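Glutathione S-transferase (Rhodospirillum rubrum F11, PDB 4O7H) probably catalyses the conjugation of glutathione to electrophilic substrates, as a dimeric glutathione S-transferase. Local coordinates at residues Leu9-Lys15 with Cys168-Leu172; Arg201-Thr205 with Tyr217-Asp221. All coordinates share one frame; numbering follows the deposited sequence.

Overall arrangement
The chain starts with strand 3-6 and runs on into helix 11-22. Residues 9-15 hold the loop end, the N-cap S10 and the first turn of that helix. Contact 1 joins them to helix 161-175. It closes a loop of 152 intervening residues, which takes in the rest of the thioredoxin-like sheet and much of the helical domain. Helix 185-195 follows. Contact 2 then opens at short helix 201-205 and closes just before the C terminus, with 11 intervening residues that hold no helix or strand. The two contacts lie in series and neither nest nor cross. Their centres are about 13 Å apart. L203 of helix 201-205 and Y217 of the tail both reach the residues of contact 1.

Contact 1. Residues Leu9-Lys15 with Cys168-Leu172; sequences LSPAARK and CHLSL
P11 and R14 of the first turn of helix 11-22 meet H169, C168, S171 and L172 of helix 161-175. The short helical segments approach to 8.9 Å between axes, at 125° between their directions. The tight part has two centres. At P11, CB sits over the middle of the H169 ring, 3.7 Å from its centroid, a CH-pi contact. P11 CD rests on L172 CD1 at 3.7 Å. At R14, the chain runs extended from CG to NE and carries the guanidinium past L172. L172 CD2 lies over one face of that group, toward its rim. R14 NH1 gives a hydrogen bond to S171 OG (2.8 Å), which lies 16° out of the guanidinium plane. NH1 also bonds Y217 OH, and NE bonds G8 O. S171 OG in turn donates to C168 O at 2.7 Å. C168 SG lies beside R14 CB, 3.5 Å from K15 N.

The L9 side chain meets L172 more loosely, CD2 to CD2 at 4.3 Å. The solvent side is at P11, partly exposed despite its packed CB. K15 is buried and leads away: NZ makes a salt bridge with D99 OD2 and a hydrogen bond to T165 OG1.

The contact joins the thioredoxin-like and helical domains. Helix 11-22 follows strand 3-6 of the sheet; helix 85-119 packs on K15 and H169, and L203 of helix 201-205 on R14 and C168.

Contact 2. Residues Arg201-Thr205 with Tyr217-Asp221; sequences RPLLT and YADLD
L204 of helix 201-205 is the main bump of this contact. It projects into a hollow formed by Y217, A218 and L220 of the C-terminal segment. Its two methyls fill different parts of that hollow. L204 CD2 lies above one face of the Y217 ring, toward the rim, and also meets Y217 O at 3.7 Å. L204 CD1 meets L220 CD2 at 3.8 Å, where the two leucines cross at a slant on the exposed side. A218 is a smaller bump. Its CB sits 3.7 Å from L204 O and is a looser 4.3 Å from L204 CB.

Y217 is the second large piece. With CG anti to the backbone N (chi1 179°), its ring reaches across to the carbonyls at the end of helix 201-205. The ring turns an edge, not a face, to the carbonyls of L203 and L204, and Y217 CE2 is 3.6 Å from L204 O. At the end of the ring, Y217 OH donates to L203 O at 2.7 Å. The hydroxyl stands above the carbonyl plane of L203, 45° out of it. The same OH is hydrogen-bonded to R14 NH1, so the phenol links helix 201-205 to helix 11-22. A phenylalanine in place of Y217 would probably keep the ring packing but leave L203 O without this donor and R14 NH1 with one partner fewer.

K195 NZ hydrogen-bonds to the backbone O of Y217 and of D219. The Y175 ring packs edge-to-face with Y217. D219 points away from the helix, and L220 comes back to touch L204. D219 OD1 accepts from D221 N in an Asx turn. The whole is a C-terminal tail folded back on the last helix of the all-helical domain of a glutathione transferase, closing over L204.

Contact 1. Residues Leu9-Lys15 with Cys168-Leu172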
loop_
_atom_site.group_PDB
_atom_site.type_symbol
_atom_site.label_atom_id
_atom_site.label_comp_id
_atom_site.label_asym_id
_atom_site.label_seq_id
_atom_site.Cartn_x
_atom_site.Cartn_y
_atom_site.Cartn_z
ATOM N N LEU A 9 5.885 -11.555 12.707
ATOM C CA LEU A 9 4.481 -11.396 12.444
ATOM C C LEU A 9 4.167 -10.419 11.315
ATOM O O LEU A 9 3.034 -10.162 11.030
ATOM C CB LEU A 9 3.801 -10.882 13.726
ATOM C CG LEU A 9 3.859 -11.901 14.864
ATOM C CD1 LEU A 9 3.024 -11.345 16.003
ATOM C CD2 LEU A 9 3.282 -13.228 14.415
ATOM N N SER A 10 5.190 -9.860 10.694
ATOM C CA SER A 10 4.982 -8.825 9.685
ATOM C C SER A 10 5.042 -9.442 8.289
ATOM O O SER A 10 6.103 -9.927 7.908
ATOM C CB SER A 10 6.112 -7.792 9.773
ATOM O OG SER A 10 6.121 -6.892 8.622
ATOM N N PRO A 11 3.937 -9.399 7.526
ATOM C CA PRO A 11 4.035 -9.911 6.162
ATOM C C PRO A 11 4.999 -9.143 5.301
ATOM O O PRO A 11 5.670 -9.747 4.457
ATOM C CB PRO A 11 2.621 -9.808 5.628
ATOM C CG PRO A 11 1.910 -8.877 6.549
ATOM C CD PRO A 11 2.567 -8.972 7.864
ATOM N N ALA A 12 5.055 -7.836 5.457
ATOM C CA ALA A 12 5.969 -7.056 4.667
ATOM C C ALA A 12 7.423 -7.388 4.950
ATOM O O ALA A 12 8.265 -7.436 4.066
ATOM C CB ALA A 12 5.730 -5.577 4.903
ATOM N N ALA A 13 7.728 -7.585 6.220
ATOM C CA ALA A 13 9.083 -7.943 6.596
ATOM C C ALA A 13 9.444 -9.324 6.106
ATOM O O ALA A 13 10.570 -9.525 5.603
ATOM C CB ALA A 13 9.287 -7.805 8.105
ATOM N N ARG A 14 8.500 -10.261 6.179
ATOM C CA ARG A 14 8.738 -11.572 5.586
ATOM C C ARG A 14 9.067 -11.431 4.127
ATOM O O ARG A 14 10.015 -12.059 3.620
ATOM C CB ARG A 14 7.552 -12.503 5.804
ATOM C CG ARG A 14 7.353 -12.997 7.242
ATOM C CD ARG A 14 6.247 -14.071 7.354
ATOM N NE ARG A 14 6.284 -14.595 8.718
ATOM C CZ ARG A 14 6.159 -15.870 9.064
ATOM N NH1 ARG A 14 5.841 -16.793 8.185
ATOM N NH2 ARG A 14 6.361 -16.205 10.335
ATOM N N LYS A 15 8.275 -10.642 3.418
ATOM C CA LYS A 15 8.519 -10.429 1.994
ATOM C C LYS A 15 9.912 -9.919 1.690
ATOM O O LYS A 15 10.584 -10.389 0.778
ATOM C CB LYS A 15 7.460 -9.521 1.356
ATOM C CG LYS A 15 7.966 -8.930 0.038
ATOM C CD LYS A 15 6.883 -8.412 -0.808
ATOM C CE LYS A 15 6.188 -7.271 -0.191
ATOM N NZ LYS A 15 5.188 -6.820 -1.188
ATOM N N CYS A 168 3.979 -14.893 1.421
ATOM C CA CYS A 168 4.375 -14.396 2.753
ATOM C C CYS A 168 3.114 -14.155 3.590
ATOM O O CYS A 168 3.068 -14.498 4.784
ATOM C CB CYS A 168 5.266 -13.189 2.678
ATOM S SG CYS A 168 6.944 -13.615 2.209
ATOM N N HIS A 169 2.070 -13.593 2.978
ATOM C CA HIS A 169 0.792 -13.441 3.687
ATOM C C HIS A 169 0.261 -14.815 4.086
ATOM O O HIS A 169 -0.091 -15.034 5.230
ATOM C CB HIS A 169 -0.179 -12.710 2.792
ATOM C CG HIS A 169 -0.090 -11.230 2.942
ATOM N ND1 HIS A 169 0.686 -10.406 2.151
ATOM C CD2 HIS A 169 -0.680 -10.426 3.843
ATOM C CE1 HIS A 169 0.495 -9.146 2.526
ATOM N NE2 HIS A 169 -0.273 -9.159 3.592
ATOM N N LEU A 170 0.237 -15.748 3.132
ATOM C CA LEU A 170 -0.308 -17.076 3.386
ATOM C C LEU A 170 0.490 -17.803 4.430
ATOM O O LEU A 170 -0.077 -18.609 5.192
ATOM C CB LEU A 170 -0.447 -17.893 2.119
ATOM C CG LEU A 170 -1.697 -17.518 1.306
ATOM C CD1 LEU A 170 -1.616 -18.054 -0.100
ATOM C CD2 LEU A 170 -2.936 -18.110 1.973
ATOM N N SER A 171 1.793 -17.518 4.524
ATOM C CA SER A 171 2.637 -18.191 5.509
ATOM C C SER A 171 2.187 -17.825 6.902
ATOM O O SER A 171 2.304 -18.645 7.850
ATOM C CB SER A 171 4.117 -17.914 5.299
ATOM O OG SER A 171 4.549 -16.627 5.679
ATOM N N LEU A 172 1.706 -16.595 7.070
ATOM C CA LEU A 172 1.241 -16.182 8.411
ATOM C C LEU A 172 -0.136 -16.784 8.718
ATOM O O LEU A 172 -0.361 -17.231 9.852
ATOM C CB LEU A 172 1.205 -14.673 8.539
ATOM C CG LEU A 172 2.595 -14.140 8.821
ATOM C CD1 LEU A 172 2.621 -12.669 8.405
ATOM C CD2 LEU A 172 2.945 -14.360 10.291
#

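Contact 2. Residues Arg201-Thr205 with Tyr217-Asp221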
loop_
_atom_site.group_PDB
_atom_site.type_symbol
_atom_site.label_atom_id
_atom_site.label_comp_id
_atom_site.label_asym_id
_atom_site.label_seq_id
_atom_site.Cartn_x
_atom_site.Cartn_y
_atom_site.Cartn_z
ATOM N N ARG A 201 13.252 -20.599 3.627
ATOM C CA ARG A 201 13.599 -21.497 4.734
ATOM C C ARG A 201 13.516 -20.824 6.117
ATOM O O ARG A 201 12.941 -21.416 7.030
ATOM C CB ARG A 201 14.969 -22.140 4.523
ATOM C CG ARG A 201 15.227 -23.216 5.582
ATOM C CD ARG A 201 16.613 -23.838 5.481
ATOM N NE ARG A 201 16.562 -25.094 4.740
ATOM C CZ ARG A 201 16.778 -25.235 3.427
ATOM N NH1 ARG A 201 17.105 -24.192 2.654
ATOM N NH2 ARG A 201 16.678 -26.448 2.882
ATOM N N PRO A 202 14.042 -19.605 6.324
ATOM C CA PRO A 202 13.923 -19.018 7.661
ATOM C C PRO A 202 12.478 -18.801 8.131
ATOM O O PRO A 202 12.151 -18.902 9.292
ATOM C CB PRO A 202 14.622 -17.632 7.522
ATOM C CG PRO A 202 15.478 -17.758 6.360
ATOM C CD PRO A 202 14.821 -18.739 5.420
ATOM N N LEU A 203 11.580 -18.518 7.191
ATOM C CA LEU A 203 10.177 -18.359 7.567
ATOM C C LEU A 203 9.589 -19.656 8.086
ATOM O O LEU A 203 8.675 -19.646 8.907
ATOM C CB LEU A 203 9.322 -17.923 6.361
ATOM C CG LEU A 203 9.403 -16.470 5.947
ATOM C CD1 LEU A 203 10.810 -16.045 5.626
ATOM C CD2 LEU A 203 8.471 -16.251 4.752
ATOM N N LEU A 204 10.126 -20.759 7.609
ATOM C CA LEU A 204 9.635 -22.080 8.038
ATOM C C LEU A 204 10.227 -22.528 9.325
ATOM O O LEU A 204 9.539 -23.222 10.096
ATOM C CB LEU A 204 9.853 -23.155 6.969
ATOM C CG LEU A 204 9.198 -22.833 5.638
ATOM C CD1 LEU A 204 9.403 -24.043 4.729
ATOM C CD2 LEU A 204 7.722 -22.508 5.790
ATOM N N THR A 205 11.471 -22.175 9.586
ATOM C CA THR A 205 12.166 -22.714 10.779
ATOM C C THR A 205 12.072 -21.860 12.023
ATOM O O THR A 205 12.171 -22.352 13.146
ATOM C CB THR A 205 13.634 -23.008 10.457
ATOM O OG1 THR A 205 14.315 -21.818 10.086
ATOM C CG2 THR A 205 13.746 -23.973 9.289
ATOM N N TYR A 217 3.379 -27.054 9.104
ATOM C CA TYR A 217 3.889 -25.730 8.686
ATOM C C TYR A 217 5.246 -25.788 8.008
ATOM O O TYR A 217 5.457 -25.165 6.953
ATOM C CB TYR A 217 3.920 -24.799 9.920
ATOM C CG TYR A 217 4.450 -23.422 9.636
ATOM C CD1 TYR A 217 3.685 -22.477 8.951
ATOM C CD2 TYR A 217 5.728 -23.106 9.981
ATOM C CE1 TYR A 217 4.193 -21.218 8.692
ATOM C CE2 TYR A 217 6.226 -21.855 9.757
ATOM C CZ TYR A 217 5.461 -20.929 9.108
ATOM O OH TYR A 217 6.006 -19.678 8.774
ATOM N N ALA A 218 6.194 -26.530 8.570
ATOM C CA ALA A 218 7.515 -26.656 7.972
ATOM C C ALA A 218 7.660 -27.892 7.081
ATOM O O ALA A 218 8.759 -28.223 6.681
ATOM C CB ALA A 218 8.573 -26.637 9.078
ATOM N N ASP A 219 6.577 -28.571 6.777
ATOM C CA ASP A 219 6.641 -29.755 5.900
ATOM C C ASP A 219 6.628 -29.331 4.424
ATOM O O ASP A 219 5.618 -28.820 3.937
ATOM C CB ASP A 219 5.444 -30.647 6.187
ATOM C CG ASP A 219 5.523 -32.000 5.487
ATOM O OD1 ASP A 219 6.514 -32.251 4.760
ATOM O OD2 ASP A 219 4.557 -32.794 5.629
ATOM N N LEU A 220 7.703 -29.613 3.694
ATOM C CA LEU A 220 7.744 -29.289 2.286
ATOM C C LEU A 220 6.759 -30.151 1.505
ATOM O O LEU A 220 6.246 -29.757 0.425
ATOM C CB LEU A 220 9.173 -29.399 1.763
ATOM C CG LEU A 220 10.237 -28.550 2.422
ATOM C CD1 LEU A 220 11.520 -28.542 1.575
ATOM C CD2 LEU A 220 9.756 -27.110 2.583
ATOM N N ASP A 221 6.442 -31.316 2.075
ATOM C CA ASP A 221 5.543 -32.272 1.423
ATOM C C ASP A 221 4.130 -32.287 1.969
ATOM O O ASP A 221 3.384 -33.266 1.768
ATOM C CB ASP A 221 6.131 -33.656 1.540
ATOM C CG ASP A 221 7.448 -33.769 0.844
ATOM O OD1 ASP A 221 7.505 -33.340 -0.322
ATOM O OD2 ASP A 221 8.408 -34.224 1.484
#